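Local atomic coordinates of ADP-ribosylglycohydrolase (Thermus thermophilus, PDB entry 2YZV), a protein that belongs to the ADP-ribosylglycohydrolase family, whose members share a compact all-helical fold, and carries a pair of magnesium ions in a site lined with acidic residues. Residues L69-R72 against K77-M80; A135-A140 against S149-A154; Q27-P32 against G46-P51; L18-A23 against E240-A245; R176-G181 against G260-A265. All coordinates share one frame; numbering follows the deposited sequence.

Contact 1: L69-R72 against K77-M80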
# COMPACT_ATOMS: atom_id res chain seq x y z
N LEU A 69 -1.21 -15.47 3.19
CA LEU A 69 -1.15 -15.37 4.64
C LEU A 69 -2.23 -16.21 5.32
O LEU A 69 -1.97 -16.87 6.33
CB LEU A 69 -1.29 -13.90 5.08
CG LEU A 69 -0.15 -12.98 4.66
CD1 LEU A 69 -0.51 -11.52 4.94
CD2 LEU A 69 1.12 -13.36 5.41
N LEU A 70 -3.43 -16.17 4.77
CA LEU A 70 -4.54 -16.92 5.34
C LEU A 70 -4.41 -18.43 5.16
O LEU A 70 -4.87 -19.20 5.99
CB LEU A 70 -5.86 -16.45 4.73
CG LEU A 70 -6.30 -15.03 5.09
CD1 LEU A 70 -7.52 -14.64 4.27
CD2 LEU A 70 -6.61 -14.95 6.58
N GLN A 71 -3.76 -18.85 4.08
CA GLN A 71 -3.61 -20.28 3.82
C GLN A 71 -2.37 -20.92 4.44
O GLN A 71 -2.35 -22.14 4.65
CB GLN A 71 -3.61 -20.55 2.31
CG GLN A 71 -3.87 -22.01 1.96
CD GLN A 71 -3.72 -22.30 0.48
OE1 GLN A 71 -2.62 -22.27 -0.06
NE2 GLN A 71 -4.84 -22.59 -0.18
N ARG A 72 -1.33 -20.14 4.72
CA ARG A 72 -0.14 -20.73 5.31
C ARG A 72 0.78 -19.78 6.07
O ARG A 72 2.00 -19.95 6.05
CB ARG A 72 0.66 -21.46 4.23
CG ARG A 72 0.90 -20.64 2.97
CD ARG A 72 0.72 -21.52 1.74
NE ARG A 72 1.60 -22.68 1.76
CZ ARG A 72 1.61 -23.62 0.82
NH1 ARG A 72 0.78 -23.54 -0.21
NH2 ARG A 72 2.45 -24.64 0.91
N LYS A 77 7.88 -18.16 -0.02
CA LYS A 77 7.92 -19.06 -1.16
C LYS A 77 6.51 -19.16 -1.77
O LYS A 77 6.36 -19.06 -2.98
CB LYS A 77 8.40 -20.45 -0.73
CG LYS A 77 8.40 -21.46 -1.86
CD LYS A 77 8.93 -22.81 -1.40
CE LYS A 77 8.91 -23.82 -2.54
NZ LYS A 77 9.66 -23.31 -3.72
N ASP A 78 5.50 -19.33 -0.92
CA ASP A 78 4.13 -19.42 -1.39
C ASP A 78 3.67 -18.09 -1.97
O ASP A 78 2.90 -18.05 -2.94
CB ASP A 78 3.19 -19.84 -0.25
CG ASP A 78 1.75 -19.95 -0.70
OD1 ASP A 78 0.96 -19.02 -0.42
OD2 ASP A 78 1.40 -20.97 -1.34
N GLN A 79 4.13 -16.99 -1.39
CA GLN A 79 3.77 -15.68 -1.90
C GLN A 79 4.21 -15.57 -3.35
O GLN A 79 3.44 -15.16 -4.22
CB GLN A 79 4.44 -14.58 -1.07
CG GLN A 79 3.83 -14.40 0.31
CD GLN A 79 4.71 -13.59 1.23
OE1 GLN A 79 5.51 -12.77 0.79
NE2 GLN A 79 4.55 -13.81 2.54
N MET A 80 5.46 -15.95 -3.60
CA MET A 80 6.02 -15.90 -4.94
C MET A 80 5.38 -16.89 -5.90
O MET A 80 5.24 -16.60 -7.08
CB MET A 80 7.54 -16.10 -4.87
CG MET A 80 8.28 -14.92 -4.24
SD MET A 80 8.19 -13.40 -5.23
CE MET A 80 9.66 -13.61 -6.27

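Contact 2: A135-A140 against S149-A154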
# COMPACT_ATOMS: atom_id res chain seq x y z
N ALA A 135 -0.68 -3.64 3.44
CA ALA A 135 -1.80 -3.80 4.37
C ALA A 135 -2.15 -5.22 4.85
O ALA A 135 -2.26 -5.45 6.06
CB ALA A 135 -3.05 -3.13 3.81
N PRO A 136 -2.34 -6.17 3.93
CA PRO A 136 -2.67 -7.54 4.37
C PRO A 136 -1.74 -8.10 5.44
O PRO A 136 -2.19 -8.77 6.38
CB PRO A 136 -2.61 -8.34 3.07
CG PRO A 136 -3.06 -7.33 2.05
CD PRO A 136 -2.29 -6.09 2.46
N LEU A 137 -0.44 -7.85 5.30
CA LEU A 137 0.53 -8.35 6.27
C LEU A 137 0.30 -7.76 7.65
O LEU A 137 0.31 -8.49 8.65
CB LEU A 137 1.96 -8.02 5.83
CG LEU A 137 3.06 -8.39 6.82
CD1 LEU A 137 3.05 -9.88 7.10
CD2 LEU A 137 4.41 -7.97 6.26
N VAL A 138 0.08 -6.45 7.72
CA VAL A 138 -0.13 -5.80 9.01
C VAL A 138 -1.47 -6.22 9.63
O VAL A 138 -1.57 -6.35 10.86
CB VAL A 138 -0.07 -4.26 8.87
CG1 VAL A 138 -0.34 -3.60 10.22
CG2 VAL A 138 1.30 -3.84 8.35
N LEU A 139 -2.48 -6.43 8.80
CA LEU A 139 -3.78 -6.84 9.33
C LEU A 139 -3.70 -8.17 10.08
O LEU A 139 -4.31 -8.32 11.14
CB LEU A 139 -4.81 -6.97 8.20
CG LEU A 139 -5.77 -5.80 7.99
CD1 LEU A 139 -5.00 -4.52 7.70
CD2 LEU A 139 -6.70 -6.12 6.85
N ALA A 140 -2.93 -9.11 9.54
CA ALA A 140 -2.80 -10.42 10.17
C ALA A 140 -1.69 -10.54 11.20
O ALA A 140 -1.82 -11.28 12.17
CB ALA A 140 -2.61 -11.49 9.09
N SER A 149 10.31 -6.90 10.74
CA SER A 149 11.19 -7.85 10.08
C SER A 149 10.41 -8.63 9.03
O SER A 149 10.94 -8.92 7.95
CB SER A 149 11.79 -8.81 11.11
OG SER A 149 12.58 -9.80 10.47
N LEU A 150 9.17 -8.98 9.33
CA LEU A 150 8.34 -9.70 8.38
C LEU A 150 8.06 -8.79 7.20
O LEU A 150 8.01 -9.24 6.05
CB LEU A 150 7.02 -10.13 9.03
CG LEU A 150 7.16 -11.08 10.23
CD1 LEU A 150 5.78 -11.35 10.84
CD2 LEU A 150 7.80 -12.39 9.78
N ALA A 151 7.88 -7.50 7.48
CA ALA A 151 7.62 -6.53 6.41
C ALA A 151 8.83 -6.43 5.49
O ALA A 151 8.68 -6.35 4.27
CB ALA A 151 7.30 -5.16 7.00
N ARG A 152 10.03 -6.44 6.06
CA ARG A 152 11.23 -6.37 5.25
C ARG A 152 11.33 -7.62 4.37
O ARG A 152 11.66 -7.54 3.19
CB ARG A 152 12.48 -6.25 6.13
CG ARG A 152 13.79 -6.35 5.35
CD ARG A 152 14.99 -6.05 6.24
NE ARG A 152 15.06 -4.63 6.57
CZ ARG A 152 16.00 -3.80 6.12
NH1 ARG A 152 16.96 -4.25 5.32
NH2 ARG A 152 15.97 -2.53 6.47
N ARG A 153 11.03 -8.78 4.96
CA ARG A 153 11.08 -10.02 4.20
C ARG A 153 10.04 -10.01 3.08
O ARG A 153 10.30 -10.47 1.97
CB ARG A 153 10.87 -11.21 5.13
CG ARG A 153 12.08 -11.47 6.04
CD ARG A 153 11.74 -12.43 7.16
NE ARG A 153 11.34 -13.75 6.68
CZ ARG A 153 10.76 -14.67 7.44
NH1 ARG A 153 10.52 -14.41 8.72
NH2 ARG A 153 10.43 -15.85 6.93
N ALA A 154 8.86 -9.46 3.37
CA ALA A 154 7.79 -9.39 2.37
C ALA A 154 8.20 -8.48 1.21
O ALA A 154 7.79 -8.69 0.07
CB ALA A 154 6.50 -8.87 3.02

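Contact 3: Q27-P32 against G46-P51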
# COMPACT_ATOMS: atom_id res chain seq x y z
N GLN A 27 -6.68 5.95 -12.98
CA GLN A 27 -7.34 6.79 -13.98
C GLN A 27 -6.41 7.84 -14.58
O GLN A 27 -6.59 8.25 -15.72
CB GLN A 27 -8.57 7.47 -13.37
CG GLN A 27 -9.59 6.49 -12.82
CD GLN A 27 -10.77 7.15 -12.12
OE1 GLN A 27 -11.58 6.47 -11.50
NE2 GLN A 27 -10.86 8.47 -12.21
N VAL A 28 -5.42 8.27 -13.80
CA VAL A 28 -4.49 9.28 -14.28
C VAL A 28 -3.03 8.86 -14.21
O VAL A 28 -2.14 9.70 -14.20
CB VAL A 28 -4.65 10.60 -13.51
CG1 VAL A 28 -6.00 11.23 -13.83
CG2 VAL A 28 -4.53 10.34 -12.02
N GLU A 29 -2.79 7.56 -14.18
CA GLU A 29 -1.42 7.06 -14.12
C GLU A 29 -0.62 7.55 -15.33
O GLU A 29 -1.09 7.46 -16.47
CB GLU A 29 -1.41 5.53 -14.08
CG GLU A 29 -0.03 4.92 -14.29
CD GLU A 29 0.01 3.43 -13.98
OE1 GLU A 29 -1.02 2.75 -14.16
OE2 GLU A 29 1.09 2.94 -13.57
N GLY A 30 0.57 8.08 -15.07
CA GLY A 30 1.42 8.56 -16.14
C GLY A 30 1.20 9.99 -16.60
O GLY A 30 1.95 10.50 -17.44
N LEU A 31 0.18 10.66 -16.06
CA LEU A 31 -0.10 12.03 -16.44
C LEU A 31 0.67 13.01 -15.57
O LEU A 31 0.72 12.85 -14.35
CB LEU A 31 -1.59 12.34 -16.33
CG LEU A 31 -2.57 11.48 -17.12
CD1 LEU A 31 -3.98 12.02 -16.92
CD2 LEU A 31 -2.21 11.48 -18.60
N PRO A 32 1.28 14.04 -16.17
CA PRO A 32 2.02 15.02 -15.38
C PRO A 32 1.07 15.85 -14.53
O PRO A 32 -0.04 16.18 -14.97
CB PRO A 32 2.73 15.86 -16.44
CG PRO A 32 2.91 14.90 -17.57
CD PRO A 32 1.57 14.20 -17.61
N GLY A 46 -7.74 5.81 -17.86
CA GLY A 46 -6.31 5.64 -17.69
C GLY A 46 -5.71 4.91 -18.88
O GLY A 46 -6.43 4.53 -19.81
N PRO A 47 -4.39 4.69 -18.88
CA PRO A 47 -3.68 4.00 -19.97
C PRO A 47 -4.10 2.55 -20.19
O PRO A 47 -3.72 1.93 -21.18
CB PRO A 47 -2.21 4.13 -19.56
CG PRO A 47 -2.29 4.14 -18.06
CD PRO A 47 -3.45 5.06 -17.81
N HIS A 48 -4.89 2.01 -19.27
CA HIS A 48 -5.35 0.63 -19.40
C HIS A 48 -6.85 0.56 -19.65
O HIS A 48 -7.44 -0.52 -19.59
CB HIS A 48 -4.99 -0.15 -18.13
CG HIS A 48 -3.53 -0.17 -17.83
ND1 HIS A 48 -2.59 -0.63 -18.73
CD2 HIS A 48 -2.84 0.24 -16.74
CE1 HIS A 48 -1.38 -0.51 -18.20
NE2 HIS A 48 -1.51 0.02 -17.00
N ARG A 49 -7.47 1.71 -19.93
CA ARG A 49 -8.90 1.78 -20.19
C ARG A 49 -9.70 0.92 -19.22
O ARG A 49 -10.54 0.12 -19.63
CB ARG A 49 -9.19 1.33 -21.63
CG ARG A 49 -9.41 2.46 -22.61
CD ARG A 49 -10.49 3.41 -22.10
NE ARG A 49 -11.60 2.66 -21.51
CZ ARG A 49 -12.60 3.22 -20.84
NH1 ARG A 49 -12.65 4.54 -20.68
NH2 ARG A 49 -13.55 2.46 -20.31
N LEU A 50 -9.43 1.10 -17.93
CA LEU A 50 -10.12 0.31 -16.91
C LEU A 50 -11.57 0.68 -16.68
O LEU A 50 -11.97 1.84 -16.82
CB LEU A 50 -9.37 0.45 -15.58
CG LEU A 50 -7.94 -0.07 -15.53
CD1 LEU A 50 -7.32 0.26 -14.18
CD2 LEU A 50 -7.93 -1.56 -15.78
N PRO A 51 -12.40 -0.32 -16.34
CA PRO A 51 -13.81 -0.04 -16.07
C PRO A 51 -13.80 0.72 -14.75
O PRO A 51 -12.82 0.66 -14.00
CB PRO A 51 -14.43 -1.42 -15.90
CG PRO A 51 -13.55 -2.30 -16.73
CD PRO A 51 -12.16 -1.77 -16.44

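Contact 4: L18-A23 against E240-A245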
# COMPACT_ATOMS: atom_id res chain seq x y z
N LEU A 18 -6.87 0.59 0.11
CA LEU A 18 -5.76 0.29 -0.80
C LEU A 18 -6.31 0.17 -2.23
O LEU A 18 -5.81 0.82 -3.15
CB LEU A 18 -5.10 -1.03 -0.38
CG LEU A 18 -3.84 -1.54 -1.07
CD1 LEU A 18 -3.29 -2.71 -0.27
CD2 LEU A 18 -4.12 -1.96 -2.51
N ALA A 19 -7.34 -0.65 -2.39
CA ALA A 19 -7.95 -0.87 -3.70
C ALA A 19 -8.65 0.37 -4.25
O ALA A 19 -8.61 0.63 -5.46
CB ALA A 19 -8.94 -2.03 -3.63
N VAL A 20 -9.30 1.12 -3.38
CA VAL A 20 -9.97 2.35 -3.79
C VAL A 20 -8.93 3.32 -4.36
O VAL A 20 -9.14 3.92 -5.41
CB VAL A 20 -10.71 3.00 -2.60
CG1 VAL A 20 -11.11 4.43 -2.93
CG2 VAL A 20 -11.96 2.18 -2.27
N GLY A 21 -7.81 3.46 -3.66
CA GLY A 21 -6.76 4.35 -4.11
C GLY A 21 -6.13 3.91 -5.42
O GLY A 21 -5.81 4.73 -6.27
N ASP A 22 -5.94 2.60 -5.57
CA ASP A 22 -5.36 2.03 -6.78
C ASP A 22 -6.30 2.32 -7.96
O ASP A 22 -5.87 2.83 -8.99
CB ASP A 22 -5.18 0.51 -6.57
CG ASP A 22 -4.53 -0.19 -7.76
OD1 ASP A 22 -4.07 0.49 -8.70
OD2 ASP A 22 -4.47 -1.44 -7.74
N ALA A 23 -7.59 2.03 -7.78
CA ALA A 23 -8.57 2.26 -8.83
C ALA A 23 -8.67 3.73 -9.25
O ALA A 23 -8.68 4.04 -10.44
CB ALA A 23 -9.94 1.75 -8.38
N GLU A 240 -10.82 13.91 0.82
CA GLU A 240 -9.96 15.04 0.47
C GLU A 240 -8.50 14.63 0.28
O GLU A 240 -7.85 15.06 -0.67
CB GLU A 240 -10.06 16.14 1.53
CG GLU A 240 -9.22 17.36 1.19
CD GLU A 240 -9.47 18.53 2.11
OE1 GLU A 240 -9.38 18.35 3.34
OE2 GLU A 240 -9.75 19.63 1.60
N GLY A 241 -8.00 13.79 1.19
CA GLY A 241 -6.62 13.34 1.09
C GLY A 241 -6.42 12.47 -0.14
O GLY A 241 -5.40 12.56 -0.81
N MET A 242 -7.40 11.63 -0.45
CA MET A 242 -7.30 10.76 -1.62
C MET A 242 -7.22 11.57 -2.90
O MET A 242 -6.43 11.27 -3.80
CB MET A 242 -8.48 9.79 -1.69
CG MET A 242 -8.41 8.84 -2.88
SD MET A 242 -6.94 7.77 -2.88
CE MET A 242 -7.41 6.58 -1.62
N ARG A 243 -8.05 12.61 -3.01
CA ARG A 243 -8.02 13.45 -4.20
C ARG A 243 -6.67 14.16 -4.31
O ARG A 243 -6.15 14.32 -5.41
CB ARG A 243 -9.18 14.45 -4.18
CG ARG A 243 -10.50 13.80 -4.53
CD ARG A 243 -11.68 14.72 -4.31
NE ARG A 243 -12.93 14.07 -4.70
CZ ARG A 243 -14.13 14.50 -4.35
NH1 ARG A 243 -14.26 15.58 -3.60
NH2 ARG A 243 -15.21 13.85 -4.77
N LEU A 244 -6.11 14.58 -3.19
CA LEU A 244 -4.81 15.24 -3.23
C LEU A 244 -3.77 14.27 -3.76
O LEU A 244 -2.94 14.61 -4.60
CB LEU A 244 -4.38 15.72 -1.84
CG LEU A 244 -5.11 16.94 -1.26
CD1 LEU A 244 -4.49 17.27 0.10
CD2 LEU A 244 -4.98 18.12 -2.21
N ALA A 245 -3.82 13.03 -3.27
CA ALA A 245 -2.86 12.02 -3.68
C ALA A 245 -2.90 11.67 -5.16
O ALA A 245 -1.88 11.70 -5.84
CB ALA A 245 -3.06 10.75 -2.85

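Contact 5: R176-G181 against G260-A265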
# COMPACT_ATOMS: atom_id res chain seq x y z
N ARG A 176 0.39 -0.22 11.64
CA ARG A 176 0.14 -0.82 12.95
C ARG A 176 -0.37 0.25 13.92
O ARG A 176 -1.37 0.06 14.61
CB ARG A 176 1.40 -1.46 13.53
CG ARG A 176 1.16 -2.19 14.85
CD ARG A 176 2.46 -2.63 15.49
NE ARG A 176 3.21 -1.49 16.00
CZ ARG A 176 4.47 -1.55 16.42
NH1 ARG A 176 5.13 -2.70 16.38
NH2 ARG A 176 5.07 -0.46 16.89
N GLU A 177 0.33 1.38 13.98
CA GLU A 177 -0.06 2.46 14.88
C GLU A 177 -1.42 3.03 14.53
O GLU A 177 -2.23 3.31 15.42
CB GLU A 177 1.00 3.57 14.86
CG GLU A 177 2.33 3.12 15.43
CD GLU A 177 2.21 2.63 16.86
OE1 GLU A 177 1.90 3.46 17.74
OE2 GLU A 177 2.42 1.43 17.09
N ALA A 178 -1.69 3.21 13.24
CA ALA A 178 -2.98 3.74 12.83
C ALA A 178 -4.11 2.79 13.23
O ALA A 178 -5.15 3.23 13.71
CB ALA A 178 -2.99 3.97 11.31
N LEU A 179 -3.90 1.49 13.03
CA LEU A 179 -4.92 0.50 13.38
C LEU A 179 -5.21 0.49 14.88
O LEU A 179 -6.30 0.12 15.31
CB LEU A 179 -4.47 -0.90 12.95
CG LEU A 179 -4.44 -1.17 11.44
CD1 LEU A 179 -3.79 -2.52 11.18
CD2 LEU A 179 -5.86 -1.12 10.87
N ARG A 180 -4.22 0.91 15.65
CA ARG A 180 -4.36 0.95 17.10
C ARG A 180 -4.92 2.26 17.62
O ARG A 180 -5.02 2.47 18.83
CB ARG A 180 -3.01 0.64 17.75
CG ARG A 180 -2.61 -0.81 17.55
CD ARG A 180 -1.24 -1.12 18.12
NE ARG A 180 -0.99 -2.56 18.09
CZ ARG A 180 0.12 -3.13 18.53
NH1 ARG A 180 1.10 -2.39 19.03
NH2 ARG A 180 0.26 -4.46 18.47
N GLY A 181 -5.29 3.15 16.70
CA GLY A 181 -5.87 4.41 17.08
C GLY A 181 -4.94 5.58 17.32
O GLY A 181 -5.37 6.61 17.86
N GLY A 260 -4.31 5.20 0.59
CA GLY A 260 -5.51 4.47 0.93
C GLY A 260 -5.36 3.55 2.13
O GLY A 260 -6.27 3.45 2.96
N GLN A 261 -4.23 2.88 2.21
CA GLN A 261 -3.96 1.97 3.32
C GLN A 261 -3.86 2.73 4.64
O GLN A 261 -4.48 2.35 5.63
CB GLN A 261 -2.65 1.22 3.09
CG GLN A 261 -2.69 0.24 1.94
CD GLN A 261 -1.33 -0.31 1.64
OE1 GLN A 261 -0.76 -1.09 2.42
NE2 GLN A 261 -0.77 0.10 0.51
N LEU A 262 -3.07 3.79 4.64
CA LEU A 262 -2.87 4.59 5.85
C LEU A 262 -4.13 5.32 6.26
O LEU A 262 -4.54 5.24 7.42
CB LEU A 262 -1.72 5.58 5.65
CG LEU A 262 -1.42 6.54 6.81
CD1 LEU A 262 -1.11 5.76 8.08
CD2 LEU A 262 -0.24 7.43 6.42
N ALA A 263 -4.74 6.04 5.32
CA ALA A 263 -5.95 6.79 5.61
C ALA A 263 -7.12 5.85 5.90
O ALA A 263 -8.01 6.19 6.69
CB ALA A 263 -6.29 7.71 4.43
N GLY A 264 -7.12 4.67 5.29
CA GLY A 264 -8.19 3.71 5.54
C GLY A 264 -8.13 3.21 6.97
O GLY A 264 -9.16 3.06 7.64
N ALA A 265 -6.92 2.93 7.44
CA ALA A 265 -6.74 2.46 8.81
C ALA A 265 -7.04 3.57 9.81
O ALA A 265 -7.57 3.32 10.90
CB ALA A 265 -5.30 1.97 9.01

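Contact 1: L69-R72 against K77-M80
Arg72 and Asp78 carry the polar part of this contact through a salt bridge, Arg72 NH1 to Asp78 OD2, 2.9 Å long. The guanidinium and carboxylate planes are tilted 33° from each other, and a single guanidinium nitrogen makes the bridge. Asp78 has further partners: its other oxygen, OD1, accepts a hydrogen bond from Ser68 and pairs with Arg82. With positive groups at both oxygens, the carboxylate is probably kept ionised although the residue is buried.

The two segments are the end of helix 57-72 and the first turn of helix 76-89, joined by a very short connection: a tight turn between two consecutive helices of the all-helical fold, with the bridge drawn across the bend. The nearest CA atoms, those of Arg72 and Asp78, are still 8.1 Å apart, and side chains span the gap.

Van der Waals contact accompanies the charge pairing. The Arg72 chain bends at chi2 (-139°) and again at chi3 (-57°), which lays its CD against the aspartate side chain, 3.6 Å from Asp78 CB, while the same CB lies over one face of the guanidinium. Outside the two segments, Leu69 and Leu70 pack against Leu293 of helix 283-298.

Contact 2: A135-A140 against S149-A154
Segments 135-140 and 149-154, from helices 135-141 and 147-156, run nearly antiparallel, at 153° between their N-to-C directions, and their local axes come no closer than 10.6 Å. They form a helical hairpin within the all-helical fold, with a short connection between its arms. The closest CA atoms belong to Leu137 and Ala151, 7.3 Å apart.

At this separation one side chain does the bridging. Leu137 extends from the first helix with CG anti to the backbone N (chi1 175°), and its CD2 methyl enters the surface of the partner helix among Leu150, Ala151 and Ala154. The small alanines let this methyl approach the backbone itself, while the CB atoms of Ala151 and Ala154 lie at 4.1 and 4.0 Å from Leu137 CD2. Leu150 contributes its CB and its carbonyl oxygen. All four residues are buried; the side-chain contacts are apolar, and no hydrogen bond passes between the segments.

Phe74 adds to the same apolar cluster, touching both Leu137 and Leu150, and Ala151 also packs on Ala172 of helix 162-179. The closest approach between the two segments is that of Leu137 CD2 to Ala151 CA, at 3.5 Å.

Contact 3: Q27-P32 against G46-P51
Glu29 approaches His48 at a slant, with the carboxylate plane turned 77° from the imidazole plane. Glu29 OE1 lies 4.0 Å from His48 NE2, too far for a hydrogen bond. Glu29 sends its chain out extended, a chi1 of 169° directing CG opposite the amide nitrogen, which brings the carboxylate near the imidazole. His48 turns its ring back over Pro47, whose CG sits above one ring face, displaced toward the rim.

The proline in turn rests on the other segment: Pro47 CD is 3.6 Å from Glu29 O. Next to it the backbones come close, Gln27 O lying 3.3 Å from Gly46 CA. The CB of Gln27 points away from the other segment, and the side-chain amide is bonded to the backbone of Lys43 and Glu41.

Each segment is folded by a beta turn, type II from Val28 to Leu31 and type I from Gly46 to Arg49. The Glu29 side chain also touches Asp251 and Asp253 and comes within about 4 Å of a magnesium ion, which places these two parts of the long surface loop between helices 4-26 and 57-72 at the rim of the acidic dimetal site characteristic of the ADP-ribosylglycohydrolase family.

Contact 4: L18-A23 against E240-A245
Val20 is the first residue of segment 18-23 to touch segment 240-245, and it does so lightly: its CG1 methyl is 4.5 Å from Met242 CE, at the margin of apolar contact. Val20 also packs on Met42 from a neighbouring loop.

The next residue, Gly21, makes the close approach. Met242 CE lies 3.4 Å from Gly21 CA, and the sulfur follows at 3.6 Å from Met242 SD to the same CA. Since the glycine has no side chain, the thioether can lie directly on the helix backbone, and Met242 CE also comes to 3.7 Å from Gly21 N. In the methionine, chi1 (-179°) swings CG across from the amide nitrogen, and bends at chi2 (60°) and chi3 (76°) then fold the methyl over against the glycine. This is helix-to-helix packing in the buried core of the all-helical fold, joining the N-terminal helix 4-26 to a helix more than 200 residues later; the nearest CA atoms, of Gly21 and Met242, are 6.9 Å apart.

Asp22 points away from Met242, toward the metal side of the helix. Its OD1 is hydrogen-bonded to Thr56, a magnesium ligand, and OD2 to Thr59, so Asp22 serves as a second-shell residue holding Thr56.

Contact 5: R176-G181 against G260-A265
The C-terminal end of helix 162-179 comes close to helix 252-267, with the CA atoms of Leu179 and Ala265 only 5.3 Å apart. Such an approach is possible because the residues at the interface are small. Ala178 points its CB toward the partner, and the methyl carbons Ala178 CB and Ala265 CB meet at 3.8 Å. Leu179 reaches the same alanine from another direction: with CG anti to its carbonyl carbon (chi1 -70°), it brings CD2 to 3.6 Å from Ala265 CB. Ala265 CB is thus touched by both residues. Leu262, one turn earlier on its helix, adds its CD1 at 4.1 Å from Ala178 CB. All four residues are buried, and the side chains meet only through apolar atoms.

Immediately after these residues the first helix stops in a Schellman motif. Gly181 takes the positive phi (90°), and its N bonds back to Ala178 O at 3.0 Å, capping the helix.

The seam lies deep among other helices of the all-helical fold. Helix 4-26 packs against it, with Ala14 against Ala265 and Arg10 and Arg11 against Leu179; helix 184-189 packs on Ala178 through Leu187, and helix 221-234 meets Leu262 through Leu229 and Phe232.

In the fold
From the N terminus, helix 4-26 supplies the first segment of contact 4 and runs directly into contact 3, which closes a short loop within the connection to helix 57-72, near the magnesium ions. Contact 1 then closes a tight corner and contact 2 a short hairpin; they touch where Leu69 packs on Pro136 and Leu137. Contacts 3, 1 and 2 follow in series, all within the long span that contact 4 closes by bringing helix 238-246 back to the start. Contact 5 crosses contact 4, tying helix 162-179 to helix 252-267. Gln261 links its segment to Ala135 of contact 2 and to Leu18 of contact 4, joining the helices of the core.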